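Local coordinates for protein inactive glucansucrase (Lactobacillus reuteri, PDB 5JBD) that is a glucansucrase of glycoside hydrolase family 70, in an inactive form, built around a TIM barrel and holding a calcium ion, at residues 241-246 with 840-845; 248-253 with 829-834; 253-258 with 748-753; 693-698 with 707-712. All coordinates share one frame; numbering follows the deposited sequence.

How the contacts relate
Contact 1 pairs strands 242-244 and 841-845 in a six-stranded antiparallel sheet, and the other three are nested inside the loop it closes. Right after the first of these strands comes helix 249-263, whose start meets loop 829-834 in contact 2 and whose next turn meets residues 748-753 in contact 3; A253 belongs to both. Contact 3 reaches the same sheet, because 752-753 borders 242-244, and sets the end of barrel strand 743-748 against the helix; it and contact 1, centres about 12 Å apart, supply the calcium ligands N751 and D243. Contact 4, innermost along the chain, has its centre about 12 Å from that of contact 3 and about 20 Å from that of contact 2.

Contact 1. Residues 241-246 with 840-845; sequences GNDIDN and YQNGTS. With CA (calcium ion), chain C.
Strands 242-244 and 841-845 run antiparallel as neighbours, their axes 4.7 Å apart at closest and their directions at 160°, with a beta bulge where D243 faces two residues, N842 and G843, between the flanking pairs N242-T844 and I244-Q841. Around the bulge, the D243 N donates to G843 O while N842 N donates to D243 O. At the far end S845 pairs with G241: its N gives a bond to G241 O, and its OG receives G241 N at 2.8 Å.

On one face N242 and T844 lie side by side, pointing the same way. The Q841 chain, extended beyond CG, crosses N242 obliquely, and its OE1 accepts N242 ND2 at 2.9 Å; the donor is tilted 34° from the carbonyl plane, and the two amides stand nearly perpendicular. The same ND2 also bonds Y789 O, and Q841 NE2 bonds T790 O, both on strand 784-791.

D243 goes to the other face, CG anti to the backbone N, and takes the calcium ion with both carboxylate oxygens, unevenly: 2.4 Å from OD1 and 2.8 Å from OD2. N751 OD1 and the carbonyls of E237 and N287 are further ligands. A water bound to the metal at 2.4 Å donates to I244 O at 2.7 Å.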
loop_
_atom_site.group_PDB
_atom_site.type_symbol
_atom_site.label_atom_id
_atom_site.label_comp_id
_atom_site.label_asym_id
_atom_site.label_seq_id
_atom_site.Cartn_x
_atom_site.Cartn_y
_atom_site.Cartn_z
ATOM N N GLY A 241 -8.303 -5.120 0.046
ATOM C CA GLY A 241 -9.179 -4.342 -0.839
ATOM C C GLY A 241 -9.754 -5.156 -1.974
ATOM O O GLY A 241 -9.750 -6.377 -1.916
ATOM N N ASN A 242 -10.234 -4.469 -3.009
ATOM C CA ASN A 242 -10.715 -5.124 -4.208
ATOM C C ASN A 242 -9.525 -5.393 -5.105
ATOM O O ASN A 242 -8.961 -4.463 -5.684
ATOM C CB ASN A 242 -11.736 -4.258 -4.952
ATOM C CG ASN A 242 -13.039 -4.103 -4.184
ATOM O OD1 ASN A 242 -13.087 -3.431 -3.155
ATOM N ND2 ASN A 242 -14.107 -4.714 -4.692
ATOM N N ASP A 243 -9.180 -6.661 -5.267
ATOM C CA ASP A 243 -7.984 -7.046 -6.020
ATOM C C ASP A 243 -8.260 -6.979 -7.519
ATOM O O ASP A 243 -9.173 -7.643 -8.018
ATOM C CB ASP A 243 -7.538 -8.457 -5.635
ATOM C CG ASP A 243 -6.125 -8.777 -6.122
ATOM O OD1 ASP A 243 -5.186 -8.223 -5.547
ATOM O OD2 ASP A 243 -5.948 -9.556 -7.080
ATOM N N ILE A 244 -7.473 -6.182 -8.240
ATOM C CA ILE A 244 -7.695 -5.994 -9.674
ATOM C C ILE A 244 -7.150 -7.184 -10.461
ATOM O O ILE A 244 -6.032 -7.653 -10.199
ATOM C CB ILE A 244 -7.068 -4.681 -10.169
ATOM C CG1 ILE A 244 -7.629 -3.477 -9.396
ATOM C CG2 ILE A 244 -7.287 -4.512 -11.671
ATOM C CD1 ILE A 244 -9.129 -3.258 -9.521
ATOM N N ASP A 245 -7.938 -7.682 -11.420
ATOM C CA ASP A 245 -7.499 -8.788 -12.272
ATOM C C ASP A 245 -6.541 -8.289 -13.371
ATOM O O ASP A 245 -6.948 -8.007 -14.498
ATOM C CB ASP A 245 -8.661 -9.550 -12.888
ATOM C CG ASP A 245 -8.198 -10.714 -13.749
ATOM O OD1 ASP A 245 -7.001 -11.098 -13.669
ATOM O OD2 ASP A 245 -9.024 -11.272 -14.497
ATOM N N ASN A 246 -5.259 -8.249 -13.027
ATOM C CA ASN A 246 -4.210 -7.826 -13.964
ATOM C C ASN A 246 -3.812 -8.894 -15.009
ATOM O O ASN A 246 -2.903 -8.655 -15.805
ATOM C CB ASN A 246 -2.994 -7.285 -13.185
ATOM C CG ASN A 246 -3.243 -5.884 -12.608
ATOM O OD1 ASN A 246 -3.334 -4.903 -13.360
ATOM N ND2 ASN A 246 -3.345 -5.775 -11.294
ATOM N N TYR A 840 -13.793 -7.300 -13.651
ATOM C CA TYR A 840 -12.382 -6.917 -13.736
ATOM C C TYR A 840 -11.578 -7.160 -12.445
ATOM O O TYR A 840 -10.453 -6.638 -12.309
ATOM C CB TYR A 840 -12.274 -5.432 -14.131
ATOM C CG TYR A 840 -12.802 -5.101 -15.499
ATOM C CD1 TYR A 840 -12.419 -5.845 -16.619
ATOM C CD2 TYR A 840 -13.685 -4.034 -15.693
ATOM C CE1 TYR A 840 -12.903 -5.541 -17.872
ATOM C CE2 TYR A 840 -14.177 -3.726 -16.952
ATOM C CZ TYR A 840 -13.783 -4.479 -18.036
ATOM O OH TYR A 840 -14.256 -4.191 -19.296
ATOM N N GLN A 841 -12.124 -7.960 -11.524
ATOM C CA GLN A 841 -11.560 -8.144 -10.174
ATOM C C GLN A 841 -11.444 -9.630 -9.823
ATOM O O GLN A 841 -12.293 -10.442 -10.229
ATOM C CB GLN A 841 -12.446 -7.434 -9.137
ATOM C CG GLN A 841 -12.505 -5.932 -9.348
ATOM C CD GLN A 841 -13.544 -5.234 -8.484
ATOM O OE1 GLN A 841 -13.919 -5.704 -7.408
ATOM N NE2 GLN A 841 -13.992 -4.081 -8.952
ATOM N N ASN A 842 -10.390 -9.965 -9.077
ATOM C CA ASN A 842 -10.142 -11.334 -8.616
ATOM C C ASN A 842 -10.925 -11.670 -7.359
ATOM O O ASN A 842 -11.297 -12.826 -7.159
ATOM C CB ASN A 842 -8.648 -11.545 -8.284
ATOM C CG ASN A 842 -7.756 -11.588 -9.514
ATOM O OD1 ASN A 842 -6.600 -11.110 -9.471
ATOM N ND2 ASN A 842 -8.240 -12.166 -10.588
ATOM N N GLY A 843 -11.176 -10.664 -6.518
ATOM C CA GLY A 843 -11.818 -10.889 -5.234
ATOM C C GLY A 843 -11.673 -9.672 -4.364
ATOM O O GLY A 843 -11.297 -8.600 -4.845
ATOM N N THR A 844 -11.993 -9.823 -3.088
ATOM C CA THR A 844 -11.878 -8.728 -2.130
ATOM C C THR A 844 -11.520 -9.280 -0.772
ATOM O O THR A 844 -11.875 -10.418 -0.451
ATOM C CB THR A 844 -13.186 -7.891 -2.023
ATOM O OG1 THR A 844 -13.045 -6.863 -1.027
ATOM C CG2 THR A 844 -14.370 -8.764 -1.647
ATOM N N SER A 845 -10.829 -8.471 0.034
ATOM C CA SER A 845 -10.742 -8.734 1.460
ATOM C C SER A 845 -12.146 -8.628 2.062
ATOM O O SER A 845 -13.022 -7.989 1.488
ATOM C CB SER A 845 -9.773 -7.782 2.164
ATOM O OG SER A 845 -10.022 -6.426 1.838
HETATM CA CA CA C . -3.227 -8.869 -6.788
HETATM O O HOH W 1 -3.947 -7.306 -8.474
#

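Contact 2. Residues 248-253 with 829-834; sequences NPVVQA and PTVRIN
V250 meets V831 and I833 with no aromatic ring between them, so the flat groups here are a peptide carbonyl and a carboxamide: V250 CG1 lies 3.7 Å from V831 O, while in the plane of the N248 side-chain carbonyl OD1 takes the V250 N at 2.8 Å. The second is an N-cap, starting helix 249-263; V251 N adds a weak bond to the same oxygen, and N248 ND2 bonds a glycerol.

Against that first turn of helix the loop 829-834, which runs between helix 805-811 and strand 841-845, lays its aliphatic side chains. V250 points toward the loop and touches with both branches. CG1, anti to the backbone N (chi1 177°), meets V831 CG1 at 3.9 Å and I833 CG1 at 3.8 Å, and CG2 comes up to V831 CB; the two valine side chains cross at about a right angle. V251 starts out away from the loop, yet its CG2 still meets I833 CD1 at 4.0 Å. About one turn after V250, A253 CB rests against N and CA of P829.

No direct hydrogen bond joins the segments. Instead a water donates to both backbones, to V250 O at 2.9 Å and to V831 O at 2.8 Å.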
loop_
_atom_site.group_PDB
_atom_site.type_symbol
_atom_site.label_atom_id
_atom_site.label_comp_id
_atom_site.label_asym_id
_atom_site.label_seq_id
_atom_site.Cartn_x
_atom_site.Cartn_y
_atom_site.Cartn_z
ATOM N N ASN A 248 -6.420 -9.853 -16.996
ATOM C CA ASN A 248 -7.453 -9.550 -18.005
ATOM C C ASN A 248 -6.857 -8.629 -19.079
ATOM O O ASN A 248 -6.397 -7.540 -18.743
ATOM C CB ASN A 248 -8.675 -8.906 -17.337
ATOM C CG ASN A 248 -9.818 -8.656 -18.313
ATOM O OD1 ASN A 248 -9.624 -8.020 -19.351
ATOM N ND2 ASN A 248 -11.010 -9.164 -17.992
ATOM N N PRO A 249 -6.873 -9.045 -20.368
ATOM C CA PRO A 249 -6.286 -8.194 -21.424
ATOM C C PRO A 249 -6.836 -6.771 -21.525
ATOM O O PRO A 249 -6.088 -5.856 -21.887
ATOM C CB PRO A 249 -6.570 -8.971 -22.720
ATOM C CG PRO A 249 -6.724 -10.377 -22.284
ATOM C CD PRO A 249 -7.364 -10.314 -20.920
ATOM N N VAL A 250 -8.112 -6.576 -21.190
ATOM C CA VAL A 250 -8.715 -5.226 -21.156
ATOM C C VAL A 250 -8.123 -4.392 -20.013
ATOM O O VAL A 250 -7.823 -3.203 -20.191
ATOM C CB VAL A 250 -10.272 -5.268 -21.097
ATOM C CG1 VAL A 250 -10.851 -3.860 -20.998
ATOM C CG2 VAL A 250 -10.849 -5.979 -22.326
ATOM N N VAL A 251 -7.939 -5.011 -18.852
ATOM C CA VAL A 251 -7.286 -4.350 -17.728
ATOM C C VAL A 251 -5.830 -4.008 -18.090
ATOM O O VAL A 251 -5.331 -2.921 -17.745
ATOM C CB VAL A 251 -7.363 -5.199 -16.440
ATOM C CG1 VAL A 251 -6.573 -4.551 -15.298
ATOM C CG2 VAL A 251 -8.817 -5.363 -16.019
ATOM N N GLN A 252 -5.159 -4.910 -18.798
ATOM C CA GLN A 252 -3.749 -4.681 -19.166
ATOM C C GLN A 252 -3.635 -3.462 -20.078
ATOM O O GLN A 252 -2.736 -2.642 -19.892
ATOM C CB GLN A 252 -3.131 -5.924 -19.803
ATOM C CG GLN A 252 -2.969 -7.063 -18.807
ATOM C CD GLN A 252 -2.327 -8.304 -19.393
ATOM O OE1 GLN A 252 -2.083 -8.404 -20.598
ATOM N NE2 GLN A 252 -2.036 -9.264 -18.526
ATOM N N ALA A 253 -4.575 -3.318 -21.028
ATOM C CA ALA A 253 -4.625 -2.123 -21.865
ATOM C C ALA A 253 -4.925 -0.868 -21.037
ATOM O O ALA A 253 -4.304 0.175 -21.250
ATOM C CB ALA A 253 -5.639 -2.292 -22.994
ATOM N N PRO A 829 -7.216 -3.165 -26.565
ATOM C CA PRO A 829 -7.631 -1.776 -26.473
ATOM C C PRO A 829 -9.055 -1.518 -27.017
ATOM O O PRO A 829 -9.482 -0.356 -27.049
ATOM C CB PRO A 829 -6.597 -1.080 -27.347
ATOM C CG PRO A 829 -6.380 -2.056 -28.453
ATOM C CD PRO A 829 -6.534 -3.428 -27.844
ATOM N N THR A 830 -9.785 -2.563 -27.432
ATOM C CA THR A 830 -11.111 -2.367 -28.065
ATOM C C THR A 830 -12.245 -2.100 -27.077
ATOM O O THR A 830 -13.369 -1.809 -27.503
ATOM C CB THR A 830 -11.531 -3.559 -28.958
ATOM O OG1 THR A 830 -11.769 -4.729 -28.155
ATOM C CG2 THR A 830 -10.483 -3.849 -30.024
ATOM N N VAL A 831 -11.967 -2.217 -25.777
ATOM C CA VAL A 831 -12.934 -1.962 -24.721
ATOM C C VAL A 831 -12.310 -0.946 -23.776
ATOM O O VAL A 831 -11.145 -1.102 -23.374
ATOM C CB VAL A 831 -13.284 -3.264 -23.954
ATOM C CG1 VAL A 831 -14.183 -2.974 -22.758
ATOM C CG2 VAL A 831 -13.934 -4.271 -24.890
ATOM N N ARG A 832 -13.061 0.101 -23.456
ATOM C CA ARG A 832 -12.624 1.114 -22.504
ATOM C C ARG A 832 -13.231 0.815 -21.141
ATOM O O ARG A 832 -14.431 0.549 -21.037
ATOM C CB ARG A 832 -13.047 2.507 -22.959
ATOM C CG ARG A 832 -12.339 2.972 -24.230
ATOM C CD ARG A 832 -12.747 4.379 -24.643
ATOM N NE ARG A 832 -12.548 5.389 -23.587
ATOM C CZ ARG A 832 -12.810 6.694 -23.730
ATOM N NH1 ARG A 832 -13.286 7.179 -24.887
ATOM N NH2 ARG A 832 -12.595 7.531 -22.714
ATOM N N ILE A 833 -12.406 0.862 -20.097
ATOM C CA ILE A 833 -12.917 0.749 -18.729
ATOM C C ILE A 833 -13.340 2.144 -18.229
ATOM O O ILE A 833 -12.511 2.924 -17.758
ATOM C CB ILE A 833 -11.887 0.102 -17.773
ATOM C CG1 ILE A 833 -11.552 -1.310 -18.269
ATOM C CG2 ILE A 833 -12.451 0.062 -16.355
ATOM C CD1 ILE A 833 -10.532 -2.067 -17.432
ATOM N N ASN A 834 -14.635 2.445 -18.352
ATOM C CA ASN A 834 -15.197 3.702 -17.843
ATOM C C ASN A 834 -15.638 3.575 -16.390
ATOM O O ASN A 834 -15.837 4.589 -15.706
ATOM C CB ASN A 834 -16.369 4.164 -18.714
ATOM C CG ASN A 834 -17.550 3.208 -18.675
ATOM O OD1 ASN A 834 -17.437 2.049 -19.055
ATOM N ND2 ASN A 834 -18.693 3.698 -18.203
HETATM O O HOH W 2 -8.812 -0.999 -21.811
#

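Contact 3. Residues 253-258 with 748-753; sequences AENLNW and IVMNQM. With CA (calcium ion), chain C.
W258 reaches from helix 249-263 toward I748, with CG anti to the backbone N (chi1 -165°). Going outward on the six-membered ring, CE3 has I748 CG1 and CD1 near it, and CZ3 meets CG1 at 3.7 Å. That CG1 makes a CH-pi contact over one face, 4.0 Å from the ring centroid and shifted toward the rim. At the edge, CH2 meets V749 O at 3.3 Å in the ring plane, while M750 CG approaches CZ3. On the five-membered ring NE1 donates to R712 O.

I748 ends 743-748, a strand of the eight-stranded parallel TIM barrel, so the indole packs where a barrel strand passes into loop. One turn earlier in the helix, N255 lays its carboxamide by M750: N255 CG and ND2 each lie 3.5 Å from M750 SD, and N255 OD1 is 3.6 Å from M750 CG. N255 ND2 bonds to N246 OD1. Just past M750, N751 binds the calcium ion through OD1 at 2.3 Å, while its ND2 donates to Q752 OE1 at 2.8 Å.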
loop_
_atom_site.group_PDB
_atom_site.type_symbol
_atom_site.label_atom_id
_atom_site.label_comp_id
_atom_site.label_asym_id
_atom_site.label_seq_id
_atom_site.Cartn_x
_atom_site.Cartn_y
_atom_site.Cartn_z
ATOM N N ALA A 253 -4.575 -3.318 -21.028
ATOM C CA ALA A 253 -4.625 -2.123 -21.865
ATOM C C ALA A 253 -4.925 -0.868 -21.037
ATOM O O ALA A 253 -4.304 0.175 -21.250
ATOM C CB ALA A 253 -5.639 -2.292 -22.994
ATOM N N GLU A 254 -5.848 -0.962 -20.083
ATOM C CA GLU A 254 -6.140 0.176 -19.188
ATOM C C GLU A 254 -4.926 0.636 -18.350
ATOM O O GLU A 254 -4.753 1.840 -18.125
ATOM C CB GLU A 254 -7.384 -0.104 -18.308
ATOM C CG GLU A 254 -7.683 0.892 -17.177
ATOM C CD GLU A 254 -7.836 2.346 -17.612
ATOM O OE1 GLU A 254 -8.047 2.625 -18.814
ATOM O OE2 GLU A 254 -7.746 3.229 -16.723
ATOM N N ASN A 255 -4.078 -0.291 -17.912
ATOM C CA ASN A 255 -2.841 0.095 -17.189
ATOM C C ASN A 255 -1.913 0.939 -18.070
ATOM O O ASN A 255 -1.335 1.932 -17.594
ATOM C CB ASN A 255 -2.085 -1.132 -16.660
ATOM C CG ASN A 255 -2.842 -1.864 -15.571
ATOM O OD1 ASN A 255 -3.607 -1.263 -14.796
ATOM N ND2 ASN A 255 -2.632 -3.173 -15.504
ATOM N N LEU A 256 -1.809 0.558 -19.349
ATOM C CA LEU A 256 -1.031 1.312 -20.328
ATOM C C LEU A 256 -1.587 2.720 -20.493
ATOM O O LEU A 256 -0.816 3.684 -20.502
ATOM C CB LEU A 256 -0.975 0.587 -21.679
ATOM C CG LEU A 256 -0.245 -0.749 -21.677
ATOM C CD1 LEU A 256 -0.409 -1.457 -23.005
ATOM C CD2 LEU A 256 1.228 -0.559 -21.367
ATOM N N ASN A 257 -2.911 2.828 -20.600
ATOM C CA ASN A 257 -3.615 4.121 -20.599
ATOM C C ASN A 257 -3.243 4.970 -19.387
ATOM O O ASN A 257 -2.924 6.149 -19.517
ATOM C CB ASN A 257 -5.135 3.906 -20.615
ATOM C CG ASN A 257 -5.890 5.155 -21.000
ATOM O OD1 ASN A 257 -6.037 5.454 -22.186
ATOM N ND2 ASN A 257 -6.371 5.897 -20.007
ATOM N N TRP A 258 -3.303 4.351 -18.213
ATOM C CA TRP A 258 -3.027 5.018 -16.934
ATOM C C TRP A 258 -1.575 5.492 -16.839
ATOM O O TRP A 258 -1.294 6.613 -16.399
ATOM C CB TRP A 258 -3.330 4.050 -15.783
ATOM C CG TRP A 258 -3.433 4.656 -14.409
ATOM C CD1 TRP A 258 -3.731 5.948 -14.087
ATOM C CD2 TRP A 258 -3.312 3.957 -13.164
ATOM N NE1 TRP A 258 -3.778 6.099 -12.726
ATOM C CE2 TRP A 258 -3.531 4.889 -12.137
ATOM C CE3 TRP A 258 -3.027 2.636 -12.824
ATOM C CZ2 TRP A 258 -3.464 4.545 -10.784
ATOM C CZ3 TRP A 258 -2.980 2.286 -11.484
ATOM C CH2 TRP A 258 -3.203 3.236 -10.479
ATOM N N ILE A 748 2.681 4.103 -8.527
ATOM C CA ILE A 748 1.566 3.583 -9.342
ATOM C C ILE A 748 1.072 2.307 -8.676
ATOM O O ILE A 748 1.879 1.471 -8.272
ATOM C CB ILE A 748 1.928 3.398 -10.845
ATOM C CG1 ILE A 748 0.670 3.040 -11.661
ATOM C CG2 ILE A 748 3.040 2.360 -11.064
ATOM C CD1 ILE A 748 0.894 3.023 -13.153
ATOM N N VAL A 749 -0.256 2.177 -8.568
ATOM C CA VAL A 749 -0.883 1.196 -7.678
ATOM C C VAL A 749 -1.887 0.345 -8.448
ATOM O O VAL A 749 -3.084 0.649 -8.463
ATOM C CB VAL A 749 -1.592 1.895 -6.501
ATOM C CG1 VAL A 749 -2.158 0.875 -5.507
ATOM C CG2 VAL A 749 -0.623 2.843 -5.804
ATOM N N MET A 750 -1.388 -0.725 -9.081
ATOM C CA MET A 750 -2.224 -1.628 -9.895
ATOM C C MET A 750 -2.881 -2.764 -9.115
ATOM O O MET A 750 -3.743 -3.446 -9.666
ATOM C CB MET A 750 -1.424 -2.212 -11.070
ATOM C CG MET A 750 -1.090 -1.195 -12.155
ATOM S SD MET A 750 -0.045 -1.813 -13.505
ATOM C CE MET A 750 1.592 -1.610 -12.769
ATOM N N ASN A 751 -2.518 -2.975 -7.850
ATOM C CA ASN A 751 -2.970 -4.186 -7.178
ATOM C C ASN A 751 -4.433 -4.133 -6.767
ATOM O O ASN A 751 -5.142 -5.121 -6.961
ATOM C CB ASN A 751 -2.148 -4.532 -5.956
ATOM C CG ASN A 751 -2.629 -5.814 -5.289
ATOM O OD1 ASN A 751 -2.526 -6.919 -5.856
ATOM N ND2 ASN A 751 -3.184 -5.676 -4.092
ATOM N N GLN A 752 -4.840 -3.025 -6.143
ATOM C CA GLN A 752 -6.190 -2.909 -5.576
ATOM C C GLN A 752 -6.783 -1.507 -5.649
ATOM O O GLN A 752 -6.056 -0.520 -5.725
ATOM C CB GLN A 752 -6.222 -3.356 -4.105
ATOM C CG GLN A 752 -5.761 -2.310 -3.082
ATOM C CD GLN A 752 -4.246 -2.102 -3.044
ATOM O OE1 GLN A 752 -3.480 -3.045 -3.194
ATOM N NE2 GLN A 752 -3.820 -0.866 -2.823
ATOM N N MET A 753 -8.115 -1.468 -5.603
ATOM C CA MET A 753 -8.876 -0.255 -5.306
ATOM C C MET A 753 -9.713 -0.527 -4.060
ATOM O O MET A 753 -10.035 -1.684 -3.757
ATOM C CB MET A 753 -9.744 0.130 -6.507
ATOM C CG MET A 753 -8.929 0.443 -7.762
ATOM S SD MET A 753 -9.894 1.137 -9.127
ATOM C CE MET A 753 -10.301 2.741 -8.468
HETATM CA CA CA C . -3.227 -8.869 -6.788
HETATM O O HOH W 1 -3.947 -7.306 -8.474
#

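Contact 4. Residues 693-698 with 707-712; sequences PAYTPF and YSMTDR
F698 and S708 share one of two backbone hydrogen bonds that tie these segments into a short antiparallel ladder: F698 N donates to S708 O at 2.9 Å, and T710 N donates to T696 O at 3.2 Å. Between them P697 and M709 form a non-hydrogen-bonded pair. CA-H...O contacts add to it, M709 CA to T696 O and P697 CA to S708 O. D711 N, by contrast, is buried with no partner in the model.

Apolar contacts accompany the ladder. P693 CG sits over the centre of the Y707 ring, a CH-pi contact 3.8 Å from the centroid and 10° off the normal. Y695 and M709 lie side by side, pointing the same way, their CB atoms 3.6 Å apart; M709 holds CG between its backbone N and carbonyl carbon (chi1 87°), which sets CG beside Y695 CB. Beyond them T710 CG2 comes within 4.0 Å of F698 CB.

An aromatic carbon also lies against a backbone carbonyl oxygen, Y695 CD1 being 3.3 Å from R712 O. Polar tips find partners elsewhere. Y707 OH bonds to D747 OD2, Y695 OH to D747 O, T696 OG1 to N714 O, and D711 OD1 to Y713 N.

Those two tyrosines tie the ladder to barrel strand 743-748; Y695 also meets L262 and the W258 ring of helix 249-263, and M709 and R712 touch M753 of strand 752-753.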
loop_
_atom_site.group_PDB
_atom_site.type_symbol
_atom_site.label_atom_id
_atom_site.label_comp_id
_atom_site.label_asym_id
_atom_site.label_seq_id
_atom_site.Cartn_x
_atom_site.Cartn_y
_atom_site.Cartn_z
ATOM N N PRO A 693 1.391 8.104 -3.658
ATOM C CA PRO A 693 0.269 7.872 -4.560
ATOM C C PRO A 693 -0.723 9.036 -4.421
ATOM O O PRO A 693 -1.193 9.330 -3.318
ATOM C CB PRO A 693 -0.340 6.560 -4.036
ATOM C CG PRO A 693 0.065 6.513 -2.601
ATOM C CD PRO A 693 1.449 7.078 -2.601
ATOM N N ALA A 694 -1.002 9.708 -5.536
ATOM C CA ALA A 694 -1.636 11.016 -5.509
ATOM C C ALA A 694 -3.157 10.955 -5.704
ATOM O O ALA A 694 -3.813 11.988 -5.727
ATOM C CB ALA A 694 -0.994 11.894 -6.570
ATOM N N TYR A 695 -3.707 9.745 -5.752
ATOM C CA TYR A 695 -5.085 9.470 -6.169
ATOM C C TYR A 695 -6.035 9.911 -5.061
ATOM O O TYR A 695 -5.622 10.059 -3.901
ATOM C CB TYR A 695 -5.245 7.965 -6.499
ATOM C CG TYR A 695 -4.017 7.451 -7.230
ATOM C CD1 TYR A 695 -3.722 7.905 -8.514
ATOM C CD2 TYR A 695 -3.088 6.625 -6.596
ATOM C CE1 TYR A 695 -2.574 7.509 -9.165
ATOM C CE2 TYR A 695 -1.938 6.229 -7.252
ATOM C CZ TYR A 695 -1.684 6.687 -8.535
ATOM O OH TYR A 695 -0.544 6.302 -9.211
ATOM N N THR A 696 -7.295 10.157 -5.430
ATOM C CA THR A 696 -8.323 10.564 -4.468
ATOM C C THR A 696 -8.505 9.479 -3.418
ATOM O O THR A 696 -8.853 8.359 -3.756
ATOM C CB THR A 696 -9.687 10.797 -5.159
ATOM O OG1 THR A 696 -9.530 11.784 -6.183
ATOM C CG2 THR A 696 -10.753 11.273 -4.140
ATOM N N PRO A 697 -8.253 9.800 -2.146
ATOM C CA PRO A 697 -8.324 8.765 -1.124
ATOM C C PRO A 697 -9.750 8.395 -0.736
ATOM O O PRO A 697 -10.632 9.249 -0.757
ATOM C CB PRO A 697 -7.603 9.409 0.068
ATOM C CG PRO A 697 -7.830 10.870 -0.105
ATOM C CD PRO A 697 -7.804 11.094 -1.591
ATOM N N PHE A 698 -9.958 7.130 -0.400
ATOM C CA PHE A 698 -11.143 6.674 0.305
ATOM C C PHE A 698 -11.150 7.367 1.668
ATOM O O PHE A 698 -10.194 7.234 2.458
ATOM C CB PHE A 698 -11.069 5.152 0.458
ATOM C CG PHE A 698 -12.211 4.523 1.221
ATOM C CD1 PHE A 698 -13.529 4.963 1.075
ATOM C CD2 PHE A 698 -11.962 3.437 2.056
ATOM C CE1 PHE A 698 -14.562 4.342 1.764
ATOM C CE2 PHE A 698 -12.993 2.814 2.742
ATOM C CZ PHE A 698 -14.294 3.276 2.597
ATOM N N TYR A 707 -3.026 4.891 -1.292
ATOM C CA TYR A 707 -3.076 3.489 -1.736
ATOM C C TYR A 707 -4.495 2.916 -1.700
ATOM O O TYR A 707 -4.827 2.026 -2.498
ATOM C CB TYR A 707 -2.154 2.571 -0.922
ATOM C CG TYR A 707 -0.670 2.876 -1.006
ATOM C CD1 TYR A 707 0.028 2.708 -2.208
ATOM C CD2 TYR A 707 0.049 3.277 0.116
ATOM C CE1 TYR A 707 1.396 2.969 -2.285
ATOM C CE2 TYR A 707 1.421 3.526 0.044
ATOM C CZ TYR A 707 2.089 3.370 -1.167
ATOM O OH TYR A 707 3.462 3.597 -1.252
ATOM N N SER A 708 -5.316 3.408 -0.772
ATOM C CA SER A 708 -6.747 3.083 -0.743
ATOM C C SER A 708 -7.460 4.204 -1.483
ATOM O O SER A 708 -7.751 5.256 -0.886
ATOM C CB SER A 708 -7.251 2.982 0.696
ATOM O OG SER A 708 -6.704 1.840 1.321
ATOM N N MET A 709 -7.699 3.998 -2.782
ATOM C CA MET A 709 -8.196 5.065 -3.657
ATOM C C MET A 709 -9.493 4.671 -4.352
ATOM O O MET A 709 -9.721 3.501 -4.649
ATOM C CB MET A 709 -7.120 5.528 -4.667
ATOM C CG MET A 709 -7.022 4.767 -5.996
ATOM S SD MET A 709 -6.770 3.006 -5.758
ATOM C CE MET A 709 -4.968 2.976 -5.715
ATOM N N THR A 710 -10.334 5.683 -4.579
ATOM C CA THR A 710 -11.614 5.548 -5.253
ATOM C C THR A 710 -11.581 6.045 -6.695
ATOM O O THR A 710 -12.523 5.778 -7.439
ATOM C CB THR A 710 -12.702 6.352 -4.496
ATOM O OG1 THR A 710 -12.315 7.737 -4.407
ATOM C CG2 THR A 710 -12.882 5.806 -3.086
ATOM N N ASP A 711 -10.537 6.796 -7.073
ATOM C CA ASP A 711 -10.434 7.386 -8.414
ATOM C C ASP A 711 -8.956 7.501 -8.821
ATOM O O ASP A 711 -8.215 8.290 -8.246
ATOM C CB ASP A 711 -11.130 8.771 -8.448
ATOM C CG ASP A 711 -11.330 9.313 -9.862
ATOM O OD1 ASP A 711 -10.487 9.059 -10.762
ATOM O OD2 ASP A 711 -12.356 10.010 -10.097
ATOM N N ARG A 712 -8.565 6.713 -9.823
ATOM C CA ARG A 712 -7.171 6.614 -10.287
ATOM C C ARG A 712 -6.706 7.810 -11.122
ATOM O O ARG A 712 -5.502 7.985 -11.329
ATOM C CB ARG A 712 -6.984 5.367 -11.142
ATOM C CG ARG A 712 -7.004 4.048 -10.390
ATOM C CD ARG A 712 -6.777 2.931 -11.395
ATOM N NE ARG A 712 -6.477 1.636 -10.796
ATOM C CZ ARG A 712 -6.095 0.557 -11.487
ATOM N NH1 ARG A 712 -5.971 0.596 -12.813
ATOM N NH2 ARG A 712 -5.837 -0.571 -10.841
HETATM O O HOH W 3 -13.599 9.110 -2.448
#